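PDB 5UX5: BIFUNCTIONAL PROTEIN Proline utilization A (PutA) from Corynebacterium freiburgense, which catalyses the two-step oxidation of proline to glutamate, using FAD in a proline dehydrogenase unit and NAD in an aldehyde dehydrogenase unit. Local coordinates for residues Q883-G888 with A1060-N1065; G888-S893 with F1055-A1060. One frame throughout, in Å; residues are numbered along the deposited sequence.

In the fold
Both contacts show how a strand from the end of a chain can be built into an earlier domain. Their centres lie about 13 Å apart, and both use strand 1056-1064, which runs parallel to strand 870-873 and antiparallel to strand 965-980. The partner of that strand in both contacts is the continuous run 883-893, part of the aldehyde dehydrogenase unit. Because this run leads toward residue 893 while the strand is met in reverse order, interaction 1 spans the longer loop and interaction 2 falls within it; Gly888 and Ala1060 belong to both. Together they bind the C-terminal region to the aldehyde dehydrogenase unit, consistent with the reported importance of the C-terminal domain for catalysis.

Interaction 1 of 2, residues Q883-G888 with A1060-N1065; sequences QRQPFG and AVSTTN
Asn967 OD1, on strand 965-980, is gripped by two hydrogen bonds, one from the amide of Gln885 and one with the hydroxyl of Ser1062. A third residue thus ties together two side chains that are in contact but not bonded to each other: NE2 of Gln885 stays 3.7 Å from OG of Ser1062. This is a loop-on-strand contact, in which segment 883-888 of the aldehyde dehydrogenase unit meets C-terminal strand 1056-1064 in a buried contact. CG of Gln885, set beside the backbone N (chi1 -56°), lies 3.9 Å from Ser1062 CB, and the bend at chi2 (96°) then turns the amide. Its OE1 is bonded to Ile881 N, linking two points of the same loop. The two bonds, one at each end of the amide, restrict its rotation. Further along, Pro886 starts the Pro-Phe-Gly-Gly sequence familiar from aldehyde dehydrogenases. The edge of its ring at CD rests 4.0 Å from Ala1060 CB, an apolar touch next to the amide-serine contact. Ala1060 is bonded through its backbone to Ala871 of strand 870-873 and to Gly869 just before it. The methyl carbon Ala1060 CB also lies 3.7 Å from Pro886 O, a carbonyl oxygen that accepts a hydrogen bond from Asn870 ND2.

Interaction 2 of 2, residues G888-S893 with F1055-A1060; sequences GGWKNS and FLKEQA
Trp890 and Lys1057 both set CG beside the backbone N and anti to the carbonyl carbon, with chi1 of Trp890 at -58°, and a bend at the third torsion of Lys1057 (chi3 -60°) then folds the end of the lysine over the indole. The result is a combined cation-pi and CH-pi contact, joining the aldehyde dehydrogenase unit to C-terminal strand 1056-1064. The two side chains cross at about a right angle, and the lysine works its way along a single face of the ring system. Its CB is 3.6 Å from Trp890 NE1, on the pyrrole side; CD passes over the bond shared by the two rings; and CE stands almost directly above the six-membered ring, 3.6 Å from its centroid. Lys1057 NZ, 3.9 Å from that same centroid of Trp890, is displaced toward CZ3. Its charge therefore probably adds electrostatic attraction to what is otherwise contact through methylenes.

The indole is also gripped at its edge. Trp890 NE1 donates to Glu1058 O at 3.0 Å, with an N-H...O angle of 154° and the oxygen close to the ring plane. This bond satisfies the buried N-H and fixes the rotation of the ring against the strand. Arg972 of strand 965-980 also touches the tryptophan.

Trp890 itself opens a type II' turn closed by the bond from Ser893 N to Trp890 O, and its backbone is tied to Gly846 of strand 845-852. Near the far end of the indole, the amide of Gln1059 is tilted only modestly from the ring plane. Its OE1 is held by Arg970 NE and its NE2 by Val868 O, and Gln1059 NE2 lies 3.8 Å from Trp890 CH2.

Interaction 1 of 2, residues Q883-G888 with A1060-N1065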
# COMPACT_ATOMS: atom_id res chain seq x y z
N GLN A 883 5.47 -11.73 -4.99
CA GLN A 883 6.92 -11.78 -4.94
C GLN A 883 7.55 -10.79 -3.96
O GLN A 883 8.58 -11.10 -3.35
CB GLN A 883 7.51 -11.60 -6.33
CG GLN A 883 8.96 -11.91 -6.33
CD GLN A 883 9.64 -11.43 -7.58
OE1 GLN A 883 10.42 -12.17 -8.19
NE2 GLN A 883 9.36 -10.18 -7.98
N ARG A 884 6.96 -9.60 -3.80
CA ARG A 884 7.42 -8.69 -2.75
C ARG A 884 7.14 -9.26 -1.38
O ARG A 884 8.01 -9.29 -0.51
CB ARG A 884 6.75 -7.33 -2.88
CG ARG A 884 7.29 -6.39 -3.92
CD ARG A 884 6.75 -5.00 -3.67
NE ARG A 884 6.74 -4.16 -4.86
CZ ARG A 884 6.13 -2.98 -4.91
NH1 ARG A 884 5.49 -2.53 -3.86
NH2 ARG A 884 6.15 -2.26 -6.02
N GLN A 885 5.88 -9.63 -1.13
CA GLN A 885 5.44 -10.26 0.12
C GLN A 885 4.65 -11.50 -0.27
O GLN A 885 3.43 -11.45 -0.45
CB GLN A 885 4.58 -9.30 0.96
CG GLN A 885 5.26 -7.98 1.29
CD GLN A 885 4.87 -6.89 0.30
OE1 GLN A 885 3.82 -6.99 -0.35
NE2 GLN A 885 5.73 -5.87 0.16
N PRO A 886 5.34 -12.61 -0.51
CA PRO A 886 4.64 -13.89 -0.69
C PRO A 886 3.73 -14.14 0.50
O PRO A 886 4.09 -13.88 1.65
CB PRO A 886 5.78 -14.90 -0.75
CG PRO A 886 6.97 -14.08 -1.19
CD PRO A 886 6.80 -12.75 -0.62
N PHE A 887 2.53 -14.63 0.23
CA PHE A 887 1.47 -14.60 1.23
C PHE A 887 1.10 -16.01 1.69
O PHE A 887 0.90 -16.92 0.86
CB PHE A 887 0.26 -13.86 0.68
CG PHE A 887 -0.80 -13.56 1.71
CD1 PHE A 887 -0.65 -12.49 2.56
CD2 PHE A 887 -1.92 -14.38 1.84
CE1 PHE A 887 -1.62 -12.21 3.52
CE2 PHE A 887 -2.88 -14.12 2.80
CZ PHE A 887 -2.73 -13.02 3.64
N GLY A 888 0.99 -16.20 3.02
CA GLY A 888 0.60 -17.46 3.61
C GLY A 888 0.90 -17.53 5.09
O GLY A 888 1.82 -16.87 5.55
N ALA A 1060 7.72 -13.99 5.05
CA ALA A 1060 8.03 -12.71 4.42
C ALA A 1060 8.10 -11.61 5.47
O ALA A 1060 7.17 -11.47 6.27
CB ALA A 1060 6.97 -12.34 3.38
N VAL A 1061 9.20 -10.85 5.49
CA VAL A 1061 9.38 -9.74 6.43
C VAL A 1061 9.54 -8.47 5.61
O VAL A 1061 10.57 -8.27 4.94
CB VAL A 1061 10.57 -9.93 7.36
CG1 VAL A 1061 10.54 -8.88 8.45
CG2 VAL A 1061 10.58 -11.34 7.95
N SER A 1062 8.56 -7.57 5.72
CA SER A 1062 8.51 -6.33 4.96
C SER A 1062 8.69 -5.17 5.91
O SER A 1062 7.89 -5.02 6.85
CB SER A 1062 7.19 -6.22 4.21
OG SER A 1062 7.14 -4.99 3.52
N THR A 1063 9.73 -4.36 5.70
CA THR A 1063 10.13 -3.25 6.58
C THR A 1063 10.28 -1.94 5.81
O THR A 1063 11.06 -1.86 4.85
CB THR A 1063 11.46 -3.52 7.29
OG1 THR A 1063 11.40 -4.77 8.00
CG2 THR A 1063 11.80 -2.38 8.24
N THR A 1064 9.57 -0.91 6.25
CA THR A 1064 9.78 0.42 5.70
C THR A 1064 11.22 0.83 5.97
O THR A 1064 11.74 0.59 7.06
CB THR A 1064 8.78 1.41 6.32
OG1 THR A 1064 7.47 0.93 6.04
CG2 THR A 1064 8.89 2.81 5.70
N ASN A 1065 11.89 1.39 4.95
CA ASN A 1065 13.31 1.71 5.03
C ASN A 1065 13.59 3.18 5.31
O ASN A 1065 14.70 3.52 5.74
CB ASN A 1065 14.00 1.38 3.71
CG ASN A 1065 14.47 -0.03 3.66
OD1 ASN A 1065 14.82 -0.63 4.68
ND2 ASN A 1065 14.50 -0.59 2.45

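Interaction 2 of 2, residues G888-S893 with F1055-A1060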
# COMPACT_ATOMS: atom_id res chain seq x y z
N GLY A 888 0.99 -16.20 3.02
CA GLY A 888 0.60 -17.46 3.61
C GLY A 888 0.90 -17.53 5.09
O GLY A 888 1.82 -16.87 5.55
N GLY A 889 0.12 -18.31 5.85
CA GLY A 889 0.17 -18.25 7.30
C GLY A 889 0.70 -19.52 7.96
O GLY A 889 0.90 -20.56 7.34
N TRP A 890 0.86 -19.42 9.28
CA TRP A 890 1.19 -20.53 10.14
C TRP A 890 -0.04 -20.90 10.97
O TRP A 890 -1.07 -20.22 10.93
CB TRP A 890 2.37 -20.16 11.05
CG TRP A 890 3.63 -19.74 10.32
CD1 TRP A 890 3.87 -19.86 8.99
CD2 TRP A 890 4.85 -19.20 10.90
NE1 TRP A 890 5.15 -19.41 8.68
CE2 TRP A 890 5.76 -18.99 9.84
CE3 TRP A 890 5.24 -18.85 12.19
CZ2 TRP A 890 7.03 -18.46 10.03
CZ3 TRP A 890 6.50 -18.33 12.39
CH2 TRP A 890 7.38 -18.14 11.31
N LYS A 891 0.07 -22.00 11.73
CA LYS A 891 -0.93 -22.41 12.74
C LYS A 891 -2.30 -22.61 12.10
O LYS A 891 -2.40 -23.32 11.08
CB LYS A 891 -0.89 -21.38 13.87
CG LYS A 891 0.44 -21.30 14.59
CD LYS A 891 0.46 -20.15 15.57
CE LYS A 891 1.78 -20.11 16.30
NZ LYS A 891 1.95 -18.90 17.17
N ASN A 892 -3.38 -22.05 12.64
CA ASN A 892 -4.70 -22.29 12.07
C ASN A 892 -4.93 -21.53 10.79
O ASN A 892 -5.98 -21.70 10.17
CB ASN A 892 -5.80 -21.95 13.07
CG ASN A 892 -7.19 -22.47 12.65
OD1 ASN A 892 -8.19 -21.76 12.81
ND2 ASN A 892 -7.25 -23.68 12.10
N SER A 893 -3.97 -20.71 10.36
CA SER A 893 -4.18 -19.92 9.16
C SER A 893 -3.95 -20.72 7.89
O SER A 893 -4.38 -20.30 6.82
CB SER A 893 -3.28 -18.68 9.21
OG SER A 893 -3.43 -18.01 10.46
N PHE A 1055 10.82 -29.25 6.84
CA PHE A 1055 11.41 -28.85 8.11
C PHE A 1055 11.41 -27.35 8.33
O PHE A 1055 11.99 -26.88 9.31
CB PHE A 1055 12.82 -29.42 8.21
CG PHE A 1055 12.86 -30.92 8.28
CD1 PHE A 1055 12.64 -31.68 7.14
CD2 PHE A 1055 13.09 -31.56 9.48
CE1 PHE A 1055 12.65 -33.07 7.20
CE2 PHE A 1055 13.12 -32.95 9.54
CZ PHE A 1055 12.90 -33.70 8.40
N LEU A 1056 10.76 -26.58 7.44
CA LEU A 1056 10.87 -25.12 7.40
C LEU A 1056 9.50 -24.46 7.19
O LEU A 1056 8.63 -24.97 6.47
CB LEU A 1056 11.83 -24.67 6.29
CG LEU A 1056 13.27 -25.16 6.39
CD1 LEU A 1056 13.96 -24.98 5.06
CD2 LEU A 1056 14.03 -24.45 7.50
N LYS A 1057 9.35 -23.30 7.78
CA LYS A 1057 8.18 -22.46 7.58
C LYS A 1057 8.59 -21.21 6.81
O LYS A 1057 9.43 -20.44 7.28
CB LYS A 1057 7.57 -22.08 8.94
CG LYS A 1057 7.06 -23.22 9.80
CD LYS A 1057 6.50 -22.64 11.10
CE LYS A 1057 7.60 -21.90 11.84
NZ LYS A 1057 7.33 -21.66 13.29
N GLU A 1058 7.98 -20.99 5.66
CA GLU A 1058 8.33 -19.81 4.88
C GLU A 1058 7.82 -18.56 5.58
O GLU A 1058 6.80 -18.60 6.29
CB GLU A 1058 7.72 -19.92 3.48
CG GLU A 1058 8.19 -21.13 2.70
CD GLU A 1058 7.53 -21.28 1.34
OE1 GLU A 1058 7.83 -22.29 0.64
OE2 GLU A 1058 6.71 -20.42 0.98
N GLN A 1059 8.54 -17.44 5.40
CA GLN A 1059 8.15 -16.17 6.01
C GLN A 1059 8.61 -14.97 5.20
O GLN A 1059 9.77 -14.89 4.79
CB GLN A 1059 8.70 -16.04 7.44
CG GLN A 1059 8.40 -14.72 8.12
CD GLN A 1059 9.02 -14.61 9.49
OE1 GLN A 1059 10.24 -14.61 9.62
NE2 GLN A 1059 8.18 -14.47 10.52
N ALA A 1060 7.72 -13.99 5.05
CA ALA A 1060 8.03 -12.71 4.42
C ALA A 1060 8.10 -11.61 5.47
O ALA A 1060 7.17 -11.47 6.27
CB ALA A 1060 6.97 -12.34 3.38